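Local coordinates for glucosamine--fructose-6-phosphate aminotransferase [isomerizing] (Francisella tularensis subsp. tularensis, PDB 3TBF), which probably catalyses, through its C-terminal SIS domains, the isomerase half of making glucosamine 6-phosphate from fructose 6-phosphate and glutamine, at residues A[8-12]-A[13-17]; A[21-24]-A[25-29]; A[69-72]-A[73-77]; A[116-119]-A[120-124]; A[175-178]-A[179-183]. All coordinates share one frame; numbering follows the deposited sequence.

Contact 1 (A[8-12]-A[13-17]); sequences DGYKH and YMLKE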
loop_
_atom_site.group_PDB
_atom_site.type_symbol
_atom_site.label_atom_id
_atom_site.label_comp_id
_atom_site.label_asym_id
_atom_site.label_seq_id
_atom_site.Cartn_x
_atom_site.Cartn_y
_atom_site.Cartn_z
ATOM N N ASP A 8 35.895 -2.133 9.536
ATOM C CA ASP A 8 36.537 -0.823 9.366
ATOM C C ASP A 8 36.539 -0.011 10.640
ATOM O O ASP A 8 36.580 1.223 10.589
ATOM C CB ASP A 8 35.877 -0.011 8.248
ATOM C CG ASP A 8 36.240 -0.536 6.854
ATOM O OD1 ASP A 8 37.065 -1.501 6.784
ATOM O OD2 ASP A 8 35.704 0.018 5.842
ATOM N N GLY A 9 36.497 -0.706 11.778
ATOM C CA GLY A 9 36.527 -0.067 13.073
ATOM C C GLY A 9 35.179 0.140 13.680
ATOM O O GLY A 9 35.084 0.495 14.850
ATOM N N TYR A 10 34.112 -0.079 12.903
ATOM C CA TYR A 10 32.760 0.105 13.428
ATOM C C TYR A 10 32.408 -1.075 14.267
ATOM O O TYR A 10 32.912 -2.111 14.061
ATOM C CB TYR A 10 31.730 0.310 12.309
ATOM C CG TYR A 10 31.957 1.596 11.594
ATOM C CD1 TYR A 10 31.436 2.765 12.095
ATOM C CD2 TYR A 10 32.774 1.666 10.463
ATOM C CE1 TYR A 10 31.659 3.936 11.488
ATOM C CE2 TYR A 10 32.983 2.849 9.832
ATOM C CZ TYR A 10 32.422 3.981 10.364
ATOM O OH TYR A 10 32.580 5.198 9.795
ATOM N N LYS A 11 31.491 -0.887 15.201
ATOM C CA LYS A 11 31.061 -1.914 16.150
ATOM C C LYS A 11 30.339 -3.092 15.508
ATOM O O LYS A 11 30.431 -4.197 15.999
ATOM C CB LYS A 11 30.115 -1.251 17.144
ATOM C CG LYS A 11 30.113 -1.837 18.552
ATOM C CD LYS A 11 30.752 -0.856 19.515
ATOM C CE LYS A 11 29.945 0.455 19.652
ATOM N NZ LYS A 11 30.593 1.377 20.670
ATOM N N HIS A 12 29.614 -2.831 14.421
ATOM C CA HIS A 12 28.793 -3.799 13.700
ATOM C C HIS A 12 28.850 -3.458 12.235
ATOM O O HIS A 12 29.042 -2.285 11.888
ATOM C CB HIS A 12 27.346 -3.670 14.129
ATOM C CG HIS A 12 27.112 -4.052 15.546
ATOM N ND1 HIS A 12 27.137 -3.137 16.581
ATOM C CD2 HIS A 12 26.887 -5.258 16.114
ATOM C CE1 HIS A 12 26.919 -3.763 17.723
ATOM N NE2 HIS A 12 26.764 -5.049 17.466
ATOM N N TYR A 13 28.672 -4.433 11.372
ATOM C CA TYR A 13 28.645 -4.145 9.950
ATOM C C TYR A 13 27.518 -3.203 9.581
ATOM O O TYR A 13 27.679 -2.323 8.725
ATOM C CB TYR A 13 28.505 -5.404 9.104
ATOM C CG TYR A 13 29.703 -6.280 9.094
ATOM C CD1 TYR A 13 30.725 -6.100 8.163
ATOM C CD2 TYR A 13 29.819 -7.306 10.015
ATOM C CE1 TYR A 13 31.858 -6.935 8.171
ATOM C CE2 TYR A 13 30.927 -8.134 10.044
ATOM C CZ TYR A 13 31.932 -7.967 9.125
ATOM O OH TYR A 13 32.997 -8.847 9.193
HETATM N N MSE A 14 26.371 -3.374 10.205
HETATM C CA MSE A 14 25.243 -2.499 9.877
HETATM C C MSE A 14 25.633 -1.031 10.072
HETATM O O MSE A 14 25.253 -0.194 9.290
HETATM C CB MSE A 14 24.007 -2.792 10.708
HETATM C CG MSE A 14 22.874 -1.992 10.190
HETATM SE SE MSE A 14 21.207 -2.369 11.022
HETATM C CE MSE A 14 20.039 -0.862 10.277
ATOM N N LEU A 15 26.388 -0.735 11.113
ATOM C CA LEU A 15 26.742 0.643 11.405
ATOM C C LEU A 15 27.781 1.135 10.417
ATOM O O LEU A 15 27.730 2.248 9.972
ATOM C CB LEU A 15 27.258 0.780 12.835
ATOM C CG LEU A 15 27.470 2.184 13.343
ATOM C CD1 LEU A 15 26.175 2.943 13.272
ATOM C CD2 LEU A 15 28.048 2.145 14.788
ATOM N N LYS A 16 28.684 0.279 10.029
ATOM C CA LYS A 16 29.622 0.650 8.952
ATOM C C LYS A 16 28.883 1.034 7.663
ATOM O O LYS A 16 29.273 1.977 6.973
ATOM C CB LYS A 16 30.547 -0.507 8.618
ATOM C CG LYS A 16 31.360 -0.248 7.355
ATOM C CD LYS A 16 32.302 -1.354 7.077
ATOM C CE LYS A 16 31.717 -2.401 6.169
ATOM N NZ LYS A 16 32.247 -2.147 4.784
ATOM N N GLU A 17 27.816 0.292 7.353
ATOM C CA GLU A 17 27.132 0.472 6.099
ATOM C C GLU A 17 26.333 1.729 6.120
ATOM O O GLU A 17 26.216 2.405 5.115
ATOM C CB GLU A 17 26.298 -0.747 5.751
ATOM C CG GLU A 17 27.194 -1.871 5.164
ATOM C CD GLU A 17 26.728 -3.310 5.485
ATOM O OE1 GLU A 17 25.499 -3.547 5.586
ATOM O OE2 GLU A 17 27.605 -4.209 5.619
#
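Tyr10 lays one face of its ring over the backbone of Lys16, a CH-pi contact between the loop at 8-12 and the first turn of helix 13-19. Lys16 CA stands 3.9 Å from the centroid of the Tyr10 ring and 25° off the ring normal, displaced toward the rim. The ring carbon Tyr10 CD2 also meets Lys16 CB at 3.6 Å, the two side chains running at about a right angle. With Tyr10 CG beside its own backbone N (chi1 -67°), the ring is turned in over the helix.

Apolar contact adds less: Tyr10 CD1 reaches Leu15 CG at 4.2 Å. Leu15 also packs against Tyr349 of helix 335-355, and the Tyr10 ring also meets that of Tyr19.

Among the hydrogen bonds, Lys16 N donates to His12 O over 3.2 Å; Leu15 N to the same oxygen is weak. His12 is the N-cap residue, yet its imidazole leads away from the helix and bonds through ND1 to Tyr349 OH. The amide groups of Tyr13 and Met14 in the opening turn are taken by the carboxylate of Asp360.

Charge plays a smaller part. Lys16, bent at chi3 and chi4, brings NZ to 4.2 Å from Asp8 OD2, beyond a salt bridge, and NZ also has a long, weak ion pair with Glu20, while Asp8 OD1 bonds to Ser6. Chemically, then, the helix start is held by carbonyl and carboxylate acceptors and by an aromatic face, and the Asp8-Lys16 attraction is probably a minor, solvent-screened term.

Contact 2 (A[21-24]-A[25-29]); sequences QPEA and VSNTI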
loop_
_atom_site.group_PDB
_atom_site.type_symbol
_atom_site.label_atom_id
_atom_site.label_comp_id
_atom_site.label_asym_id
_atom_site.label_seq_id
_atom_site.Cartn_x
_atom_site.Cartn_y
_atom_site.Cartn_z
ATOM N N GLN A 21 27.315 5.504 3.456
ATOM C CA GLN A 21 26.335 6.019 2.512
ATOM C C GLN A 21 26.766 7.259 1.791
ATOM O O GLN A 21 26.478 7.433 0.648
ATOM C CB GLN A 21 24.968 6.200 3.194
ATOM C CG GLN A 21 24.299 4.870 3.405
ATOM C CD GLN A 21 23.029 4.960 4.124
ATOM O OE1 GLN A 21 21.938 4.614 3.589
ATOM N NE2 GLN A 21 23.128 5.336 5.381
ATOM N N PRO A 22 27.474 8.141 2.449
ATOM C CA PRO A 22 27.975 9.300 1.687
ATOM C C PRO A 22 28.889 8.930 0.524
ATOM O O PRO A 22 28.755 9.484 -0.540
ATOM C CB PRO A 22 28.744 10.103 2.741
ATOM C CG PRO A 22 28.028 9.777 3.973
ATOM C CD PRO A 22 27.771 8.281 3.874
ATOM N N GLU A 23 29.795 7.998 0.739
ATOM C CA GLU A 23 30.639 7.454 -0.341
ATOM C C GLU A 23 29.753 6.732 -1.386
ATOM O O GLU A 23 29.825 6.981 -2.589
ATOM C CB GLU A 23 31.691 6.503 0.277
ATOM C CG GLU A 23 32.737 5.965 -0.683
ATOM C CD GLU A 23 33.550 4.758 -0.114
ATOM O OE1 GLU A 23 33.523 4.568 1.145
ATOM O OE2 GLU A 23 34.182 4.007 -0.934
ATOM N N ALA A 24 28.881 5.872 -0.917
ATOM C CA ALA A 24 28.048 5.075 -1.816
ATOM C C ALA A 24 27.148 5.930 -2.684
ATOM O O ALA A 24 27.026 5.725 -3.894
ATOM C CB ALA A 24 27.201 4.092 -1.018
ATOM N N VAL A 25 26.504 6.886 -2.052
ATOM C CA VAL A 25 25.692 7.821 -2.771
ATOM C C VAL A 25 26.474 8.539 -3.832
ATOM O O VAL A 25 26.112 8.488 -5.020
ATOM C CB VAL A 25 25.026 8.798 -1.828
ATOM C CG1 VAL A 25 24.761 10.090 -2.511
ATOM C CG2 VAL A 25 23.741 8.159 -1.332
ATOM N N SER A 26 27.617 9.083 -3.445
ATOM C CA SER A 26 28.452 9.787 -4.406
ATOM C C SER A 26 29.089 8.895 -5.526
ATOM O O SER A 26 29.152 9.308 -6.680
ATOM C CB SER A 26 29.428 10.683 -3.673
ATOM O OG SER A 26 30.683 10.332 -4.027
ATOM N N ASN A 27 29.463 7.662 -5.216
ATOM C CA ASN A 27 29.884 6.728 -6.244
ATOM C C ASN A 27 28.770 6.406 -7.244
ATOM O O ASN A 27 28.996 6.376 -8.437
ATOM C CB ASN A 27 30.451 5.463 -5.611
ATOM C CG ASN A 27 31.903 5.671 -5.023
ATOM O OD1 ASN A 27 32.612 6.634 -5.347
ATOM N ND2 ASN A 27 32.307 4.770 -4.151
ATOM N N THR A 28 27.543 6.249 -6.785
ATOM C CA THR A 28 26.463 5.986 -7.708
ATOM C C THR A 28 26.241 7.148 -8.687
ATOM O O THR A 28 26.031 6.928 -9.876
ATOM C CB THR A 28 25.173 5.709 -6.971
ATOM O OG1 THR A 28 25.405 4.646 -6.040
ATOM C CG2 THR A 28 24.100 5.316 -7.939
ATOM N N ILE A 29 26.272 8.369 -8.196
ATOM C CA ILE A 29 26.080 9.516 -9.083
ATOM C C ILE A 29 27.231 9.648 -10.111
ATOM O O ILE A 29 27.038 9.840 -11.314
ATOM C CB ILE A 29 26.067 10.831 -8.300
ATOM C CG1 ILE A 29 24.837 10.922 -7.436
ATOM C CG2 ILE A 29 26.093 12.022 -9.232
ATOM C CD1 ILE A 29 24.866 12.077 -6.436
HETATM O O HOH W 1 35.185 5.267 -2.741
#
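Glu23 and Asn27, one helical turn apart on helix 21-30, slant across each other with their flat ends almost perpendicular: the carboxylate and amide planes are 85° apart. Their direct approach is loose, Glu23 CG to Asn27 ND2 at 3.7 Å. Glu23 has CG anti to its backbone N (chi1 -174°) and runs extended, which carries the carboxylate outward beside the amide. A water accepts from Asn27 ND2 at 3.2 Å from that nitrogen; its leg to Glu23 OE2 is suspiciously short, so a water link between the two polar ends is doubtful.

Thr28 is oriented quite differently, back onto the helix itself. Its OG1, placed beside the backbone N by a chi1 of -54°, donates to Ala24 O at 2.9 Å, and Thr28 N donates to the same Ala24 O at 3.0 Å. The two donors approach that carbonyl from opposite faces of its plane. The same OG1 is also bonded to Lys154 N, so it links this helix to a neighbouring loop.

Elsewhere round the helix, Val25 CB lies 3.2 Å from Gln21 O, and Val25 N bonds to that oxygen; the Gln21 amide itself turns to Ile18 O, Thr168 and Gln345. Pro22 and Val25 face helix 203-211, and Ala24 faces helix 165-184. The chemistry implies a two-sided helix: a water may mediate the polar pair on the outer side, whereas the buried threonine hydroxyl is satisfied by backbone partners.

Contact 3 (A[69-72]-A[73-77]); sequences GMTA and KYWIE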
loop_
_atom_site.group_PDB
_atom_site.type_symbol
_atom_site.label_atom_id
_atom_site.label_comp_id
_atom_site.label_asym_id
_atom_site.label_seq_id
_atom_site.Cartn_x
_atom_site.Cartn_y
_atom_site.Cartn_z
ATOM N N GLY A 69 10.916 2.247 -4.992
ATOM C CA GLY A 69 10.096 2.463 -6.164
ATOM C C GLY A 69 8.914 3.366 -5.927
ATOM O O GLY A 69 8.605 4.237 -6.728
HETATM N N MSE A 70 8.231 3.151 -4.819
HETATM C CA MSE A 70 7.162 4.041 -4.413
HETATM C C MSE A 70 7.630 5.484 -4.259
HETATM O O MSE A 70 6.904 6.434 -4.595
HETATM C CB MSE A 70 6.584 3.569 -3.069
HETATM C CG MSE A 70 5.594 2.455 -3.220
HETATM SE SE MSE A 70 4.793 1.992 -1.465
HETATM C CE MSE A 70 3.785 3.681 -1.162
ATOM N N THR A 71 8.847 5.668 -3.751
ATOM C CA THR A 71 9.340 7.026 -3.589
ATOM C C THR A 71 9.493 7.598 -4.988
ATOM O O THR A 71 9.050 8.692 -5.302
ATOM C CB THR A 71 10.665 7.026 -2.862
ATOM O OG1 THR A 71 10.563 6.255 -1.654
ATOM C CG2 THR A 71 11.075 8.399 -2.524
ATOM N N ALA A 72 10.096 6.823 -5.854
ATOM C CA ALA A 72 10.474 7.298 -7.187
ATOM C C ALA A 72 9.274 7.673 -8.051
ATOM O O ALA A 72 9.382 8.439 -9.004
ATOM C CB ALA A 72 11.271 6.169 -7.920
ATOM N N LYS A 73 8.133 7.061 -7.784
ATOM C CA LYS A 73 6.970 7.335 -8.601
ATOM C C LYS A 73 6.629 8.829 -8.473
ATOM O O LYS A 73 6.241 9.457 -9.447
ATOM C CB LYS A 73 5.816 6.425 -8.197
ATOM C CG LYS A 73 4.430 6.991 -8.479
ATOM C CD LYS A 73 3.304 6.031 -8.128
ATOM C CE LYS A 73 1.997 6.523 -8.776
ATOM N NZ LYS A 73 1.029 5.477 -8.962
ATOM N N TYR A 74 6.794 9.400 -7.292
ATOM C CA TYR A 74 6.436 10.799 -7.094
ATOM C C TYR A 74 7.319 11.618 -8.039
ATOM O O TYR A 74 6.824 12.529 -8.726
ATOM C CB TYR A 74 6.643 11.227 -5.644
ATOM C CG TYR A 74 5.579 10.735 -4.700
ATOM C CD1 TYR A 74 5.583 9.436 -4.238
ATOM C CD2 TYR A 74 4.578 11.579 -4.224
ATOM C CE1 TYR A 74 4.579 8.942 -3.337
ATOM C CE2 TYR A 74 3.584 11.113 -3.326
ATOM C CZ TYR A 74 3.594 9.783 -2.892
ATOM O OH TYR A 74 2.616 9.295 -2.013
ATOM N N TRP A 75 8.615 11.273 -8.094
ATOM C CA TRP A 75 9.620 12.039 -8.871
ATOM C C TRP A 75 9.331 11.864 -10.364
ATOM O O TRP A 75 9.351 12.828 -11.109
ATOM C CB TRP A 75 11.043 11.514 -8.624
ATOM C CG TRP A 75 11.597 11.739 -7.304
ATOM C CD1 TRP A 75 11.321 12.778 -6.470
ATOM C CD2 TRP A 75 12.624 10.966 -6.663
ATOM N NE1 TRP A 75 12.099 12.689 -5.331
ATOM C CE2 TRP A 75 12.920 11.597 -5.435
ATOM C CE3 TRP A 75 13.314 9.817 -7.006
ATOM C CZ2 TRP A 75 13.874 11.105 -4.537
ATOM C CZ3 TRP A 75 14.285 9.319 -6.106
ATOM C CH2 TRP A 75 14.549 9.977 -4.882
ATOM N N ILE A 76 9.067 10.634 -10.771
ATOM C CA ILE A 76 8.866 10.333 -12.177
ATOM C C ILE A 76 7.671 11.041 -12.777
ATOM O O ILE A 76 7.751 11.602 -13.855
ATOM C CB ILE A 76 8.725 8.853 -12.452
ATOM C CG1 ILE A 76 10.056 8.147 -12.199
ATOM C CG2 ILE A 76 8.327 8.670 -13.899
ATOM C CD1 ILE A 76 9.980 6.683 -12.080
ATOM N N GLU A 77 6.557 10.987 -12.077
ATOM C CA GLU A 77 5.367 11.673 -12.507
ATOM C C GLU A 77 5.525 13.182 -12.505
ATOM O O GLU A 77 5.169 13.828 -13.466
ATOM C CB GLU A 77 4.187 11.203 -11.647
ATOM C CG GLU A 77 3.868 9.727 -11.936
ATOM C CD GLU A 77 2.367 9.351 -11.929
ATOM O OE1 GLU A 77 1.522 10.199 -11.494
ATOM O OE2 GLU A 77 2.079 8.190 -12.376
#
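Ala72 meets Trp75 and Ile76 on the tightly packed, buried side of helix 63-80. The methyl Ala72 CB lies 4.3 Å from Trp75 CE3 and 4.4 Å from Ile76 CD1, while Ile76 CG1 comes to 3.3 Å from Ala72 O. Ile76 N donates to that carbonyl over 2.8 Å at 164°. Thr71 CG2 stands over one face of the indole, its nearest ring atom being Trp75 CZ2 at 4.4 Å. Leu171, Leu174 and Thr178 of helix 165-184 complete this core; Trp75 NE1 is bonded to Asp333 O, and the indole meets the ring of Phe334.

The other side is looser and partly exposed, with polar atoms taking over. Tyr74 runs its ring edge along the backbone, CD1 3.3 Å from Met70 O, and this oxygen lies in the ring plane. A chi1 of -76° puts Tyr74 CG beside its own N and swings the ring back along the helix toward Met70 O. Tyr74 N donates to Thr71 O at 3.1 Å, and the bonds from Lys73 N to Gly69 O and Met70 O are both weak. Lys73, extended along its length, carries NZ away to Cys84 O of strand 84-88. Tyr74 OH is bonded to Glu91 of the second subunit.

Chemically, one helix thus offers two surfaces: an apolar one closing the domain interior, and a polar one whose phenol hydroxyl is matched by a carboxylate across the dimer interface, with the phenol's ring edge, carrying partly positive C-H groups, probably favourable beside a carbonyl oxygen.

Contact 4 (A[116-119]-A[120-124]); sequences DTLE and SLRKS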
loop_
_atom_site.group_PDB
_atom_site.type_symbol
_atom_site.label_atom_id
_atom_site.label_comp_id
_atom_site.label_asym_id
_atom_site.label_seq_id
_atom_site.Cartn_x
_atom_site.Cartn_y
_atom_site.Cartn_z
ATOM N N ASP A 116 10.654 -13.558 -6.848
ATOM C CA ASP A 116 9.433 -12.992 -7.401
ATOM C C ASP A 116 9.672 -11.860 -8.421
ATOM O O ASP A 116 9.015 -11.791 -9.467
ATOM C CB ASP A 116 8.548 -12.496 -6.261
ATOM C CG ASP A 116 7.907 -13.656 -5.447
ATOM O OD1 ASP A 116 7.606 -14.739 -6.018
ATOM O OD2 ASP A 116 7.682 -13.453 -4.228
ATOM N N THR A 117 10.580 -10.971 -8.102
ATOM C CA THR A 117 11.012 -9.966 -9.047
ATOM C C THR A 117 11.558 -10.573 -10.339
ATOM O O THR A 117 11.149 -10.194 -11.451
ATOM C CB THR A 117 12.089 -9.081 -8.430
ATOM O OG1 THR A 117 11.598 -8.614 -7.174
ATOM C CG2 THR A 117 12.365 -7.899 -9.306
ATOM N N LEU A 118 12.486 -11.512 -10.194
ATOM C CA LEU A 118 13.045 -12.196 -11.354
ATOM C C LEU A 118 11.972 -12.910 -12.144
ATOM O O LEU A 118 11.960 -12.844 -13.364
ATOM C CB LEU A 118 14.087 -13.209 -10.907
ATOM C CG LEU A 118 14.734 -14.021 -11.999
ATOM C CD1 LEU A 118 15.463 -13.148 -12.979
ATOM C CD2 LEU A 118 15.684 -15.021 -11.353
ATOM N N GLU A 119 11.056 -13.595 -11.478
ATOM C CA GLU A 119 10.011 -14.261 -12.238
ATOM C C GLU A 119 8.988 -13.279 -12.856
ATOM O O GLU A 119 8.377 -13.600 -13.858
ATOM C CB GLU A 119 9.318 -15.286 -11.365
ATOM C CG GLU A 119 10.237 -16.425 -10.934
ATOM C CD GLU A 119 10.637 -17.312 -12.107
ATOM O OE1 GLU A 119 9.908 -17.311 -13.144
ATOM O OE2 GLU A 119 11.696 -17.992 -11.969
ATOM N N SER A 120 8.788 -12.095 -12.261
ATOM C CA SER A 120 7.990 -11.045 -12.902
ATOM C C SER A 120 8.691 -10.566 -14.154
ATOM O O SER A 120 8.047 -10.310 -15.168
ATOM C CB SER A 120 7.743 -9.859 -11.971
ATOM O OG SER A 120 6.923 -10.250 -10.899
ATOM N N LEU A 121 10.016 -10.476 -14.130
ATOM C CA LEU A 121 10.664 -10.082 -15.350
ATOM C C LEU A 121 10.410 -11.160 -16.433
ATOM O O LEU A 121 10.036 -10.850 -17.561
ATOM C CB LEU A 121 12.133 -9.766 -15.118
ATOM C CG LEU A 121 13.010 -9.525 -16.359
ATOM C CD1 LEU A 121 12.562 -8.320 -17.131
ATOM C CD2 LEU A 121 14.508 -9.420 -16.015
ATOM N N ARG A 122 10.545 -12.426 -16.082
ATOM C CA ARG A 122 10.395 -13.485 -17.078
ATOM C C ARG A 122 9.009 -13.496 -17.676
ATOM O O ARG A 122 8.852 -13.695 -18.881
ATOM C CB ARG A 122 10.754 -14.846 -16.496
ATOM C CG ARG A 122 12.256 -14.946 -16.317
ATOM C CD ARG A 122 12.653 -15.986 -15.316
ATOM N NE ARG A 122 14.118 -16.064 -15.256
ATOM C CZ ARG A 122 14.799 -16.911 -14.485
ATOM N NH1 ARG A 122 14.148 -17.756 -13.692
ATOM N NH2 ARG A 122 16.124 -16.912 -14.496
ATOM N N LYS A 123 8.011 -13.248 -16.844
ATOM C CA LYS A 123 6.651 -13.174 -17.318
ATOM C C LYS A 123 6.465 -11.985 -18.256
ATOM O O LYS A 123 5.816 -12.100 -19.297
ATOM C CB LYS A 123 5.698 -13.141 -16.115
ATOM C CG LYS A 123 4.373 -12.457 -16.344
ATOM C CD LYS A 123 3.390 -12.637 -15.168
ATOM C CE LYS A 123 2.467 -11.377 -15.051
ATOM N NZ LYS A 123 1.192 -11.721 -14.404
ATOM N N SER A 124 7.081 -10.863 -17.926
ATOM C CA SER A 124 6.932 -9.636 -18.715
ATOM C C SER A 124 7.356 -9.811 -20.175
ATOM O O SER A 124 6.957 -9.056 -21.059
ATOM C CB SER A 124 7.746 -8.510 -18.067
ATOM O OG SER A 124 9.072 -8.584 -18.484
#
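The Arg122 guanidinium carries Leu118 on one face and Glu119 at its edge. Leu118 CD2 sits 3.6 Å above the guanidinium plane of Arg122, offset toward the rim, with NH2 the nearest atom. At the edge, Glu119 OE2 makes a salt bridge with Arg122 NH1 at 3.0 Å; its hydrogen bond is weak, bent to 131°, and the carboxylate and guanidinium planes stand 76° apart. Glu119 reaches there by folding at chi2 (-68°), whereas Arg122 is extended from CG to NE. A second carboxylate, Glu146 of helix 142-146, binds Arg122 NH2, so the cation probably has its charge shared between two partners.

Ser120 turns its hydroxyl back on the helix: OG and N donate to Asp116 O, at 3.0 Å and 2.8 Å, from opposite faces of that carbonyl. Asp116 OD1 itself pairs with Arg93. Further on, Ser124 OG donates to Leu121 O at 2.6 Å, in the carbonyl plane and on a lone pair.

Ser120 and Leu121 rest on Phe105 of strand 103-109. Helix 115-124 connects the parallel strands 103-109 and 129-136, the crossover of a beta-alpha-beta unit, as in the alpha/beta sandwich of SIS domains.

Contact 5 (A[175-178]-A[179-183]); sequences AIFT and LVIAK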
loop_
_atom_site.group_PDB
_atom_site.type_symbol
_atom_site.label_atom_id
_atom_site.label_comp_id
_atom_site.label_asym_id
_atom_site.label_seq_id
_atom_site.Cartn_x
_atom_site.Cartn_y
_atom_site.Cartn_z
ATOM N N ALA A 175 16.505 8.702 -9.043
ATOM C CA ALA A 175 16.543 10.149 -9.292
ATOM C C ALA A 175 17.283 10.482 -10.565
ATOM O O ALA A 175 16.859 11.362 -11.305
ATOM C CB ALA A 175 17.238 10.914 -8.156
ATOM N N ILE A 176 18.397 9.804 -10.796
ATOM C CA ILE A 176 19.180 10.022 -11.997
ATOM C C ILE A 176 18.388 9.585 -13.242
ATOM O O ILE A 176 18.291 10.325 -14.190
ATOM C CB ILE A 176 20.522 9.257 -11.931
ATOM C CG1 ILE A 176 21.457 9.956 -10.960
ATOM C CG2 ILE A 176 21.176 9.104 -13.324
ATOM C CD1 ILE A 176 22.577 9.030 -10.514
ATOM N N PHE A 177 17.836 8.385 -13.213
ATOM C CA PHE A 177 16.884 7.911 -14.210
ATOM C C PHE A 177 15.735 8.915 -14.468
ATOM O O PHE A 177 15.394 9.193 -15.612
ATOM C CB PHE A 177 16.321 6.542 -13.760
ATOM C CG PHE A 177 15.178 6.052 -14.584
ATOM C CD1 PHE A 177 15.379 5.686 -15.881
ATOM C CD2 PHE A 177 13.917 5.946 -14.053
ATOM C CE1 PHE A 177 14.335 5.229 -16.664
ATOM C CE2 PHE A 177 12.866 5.491 -14.830
ATOM C CZ PHE A 177 13.092 5.122 -16.141
ATOM N N THR A 178 15.152 9.474 -13.419
ATOM C CA THR A 178 14.123 10.489 -13.616
ATOM C C THR A 178 14.648 11.601 -14.481
ATOM O O THR A 178 13.959 11.999 -15.410
ATOM C CB THR A 178 13.629 11.077 -12.303
ATOM O OG1 THR A 178 12.941 10.063 -11.590
ATOM C CG2 THR A 178 12.673 12.188 -12.513
ATOM N N LEU A 179 15.861 12.097 -14.207
ATOM C CA LEU A 179 16.370 13.246 -14.976
ATOM C C LEU A 179 16.770 12.856 -16.415
ATOM O O LEU A 179 16.535 13.607 -17.370
ATOM C CB LEU A 179 17.505 13.944 -14.247
ATOM C CG LEU A 179 17.163 14.470 -12.843
ATOM C CD1 LEU A 179 18.417 15.001 -12.095
ATOM C CD2 LEU A 179 16.154 15.567 -12.874
ATOM N N VAL A 180 17.331 11.687 -16.601
ATOM C CA VAL A 180 17.576 11.194 -17.940
ATOM C C VAL A 180 16.325 11.117 -18.801
ATOM O O VAL A 180 16.313 11.547 -19.916
ATOM C CB VAL A 180 18.205 9.792 -17.898
ATOM C CG1 VAL A 180 18.153 9.119 -19.321
ATOM C CG2 VAL A 180 19.688 9.873 -17.317
ATOM N N ILE A 181 15.245 10.590 -18.241
ATOM C CA ILE A 181 13.966 10.492 -18.938
ATOM C C ILE A 181 13.394 11.865 -19.160
ATOM O O ILE A 181 12.883 12.161 -20.224
ATOM C CB ILE A 181 12.944 9.629 -18.133
ATOM C CG1 ILE A 181 13.470 8.221 -18.028
ATOM C CG2 ILE A 181 11.566 9.553 -18.844
ATOM C CD1 ILE A 181 13.827 7.584 -19.420
ATOM N N ALA A 182 13.486 12.702 -18.148
ATOM C CA ALA A 182 12.941 14.032 -18.236
ATOM C C ALA A 182 13.547 14.765 -19.403
ATOM O O ALA A 182 12.848 15.469 -20.131
ATOM C CB ALA A 182 13.184 14.820 -16.967
ATOM N N LYS A 183 14.850 14.630 -19.563
ATOM C CA LYS A 183 15.565 15.357 -20.598
ATOM C C LYS A 183 15.227 14.843 -21.985
ATOM O O LYS A 183 15.005 15.596 -22.916
ATOM C CB LYS A 183 17.051 15.175 -20.375
ATOM C CG LYS A 183 17.944 15.751 -21.440
ATOM C CD LYS A 183 19.288 15.899 -20.827
ATOM C CE LYS A 183 20.403 16.103 -21.843
ATOM N NZ LYS A 183 20.642 17.542 -22.095
#
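Helix 165-184 is a long helix flanking the first SIS domain, its residues 175-182 buried, and Phe177 meets Ile181 one turn apart within it. Ile181 CG1 lies over one face of the phenyl ring, 3.8 Å from the Phe177 ring centroid and 28° off its normal, a CH-pi contact displaced toward the rim. The closest approach between the two side chains is Phe177 CE1 to Ile181 CG1 at 3.4 Å. Two torsions bring this about: Phe177 CG is anti to its backbone N (chi1 171°), sending the ring along the helix, and Ile181 CG1 stands beside its own N (chi1 -63°), turned back toward the ring.

Round the helix, the methyls Ile176 CG2 and Val180 CG2 approach to 4.3 Å. Leu179 CG rests 3.5 Å from Ala175 O. Four i to i+4 backbone bonds underlie these contacts, among them Val180 N to Ile176 O at 2.9 Å. Thr178 OG1 bonds to the backbone oxygen of Leu174, so its hydroxyl is satisfied although buried.

Neighbouring helices supply the rest of the packing: Leu200 of helix 190-201 on Leu179, Phe51 of helix 47-52 on Ile181, and Trp75 and Ile76 on Thr178. These last two belong to helix 63-80 of the first SIS domain, consistent with a place in the helical part of its alpha/beta sandwich.

Along the chain the five contacts come in series, each closing before the next opens. Contacts 1 and 2 lie on the successive helices 13-19 and 21-30, their centres about 17 Å apart. Contacts 3 and 4 belong to beta-alpha-beta units of one parallel sheet in the first SIS domain, centres about 21 Å apart and not touching. Contact 5, on helix 165-184, touches contacts 2 and 3, but not 1 or 4: Ile76 CG1 of contact 3 meets its Thr178 OG1 at 3.5 Å, and Ile29 CA of contact 2 meets its Ile176 CD1 at 3.8 Å. Helix 21-30, near the N-terminus, is thereby packed onto the sugar-phosphate isomerase fold, whose helix 63-80 also reaches the second subunit.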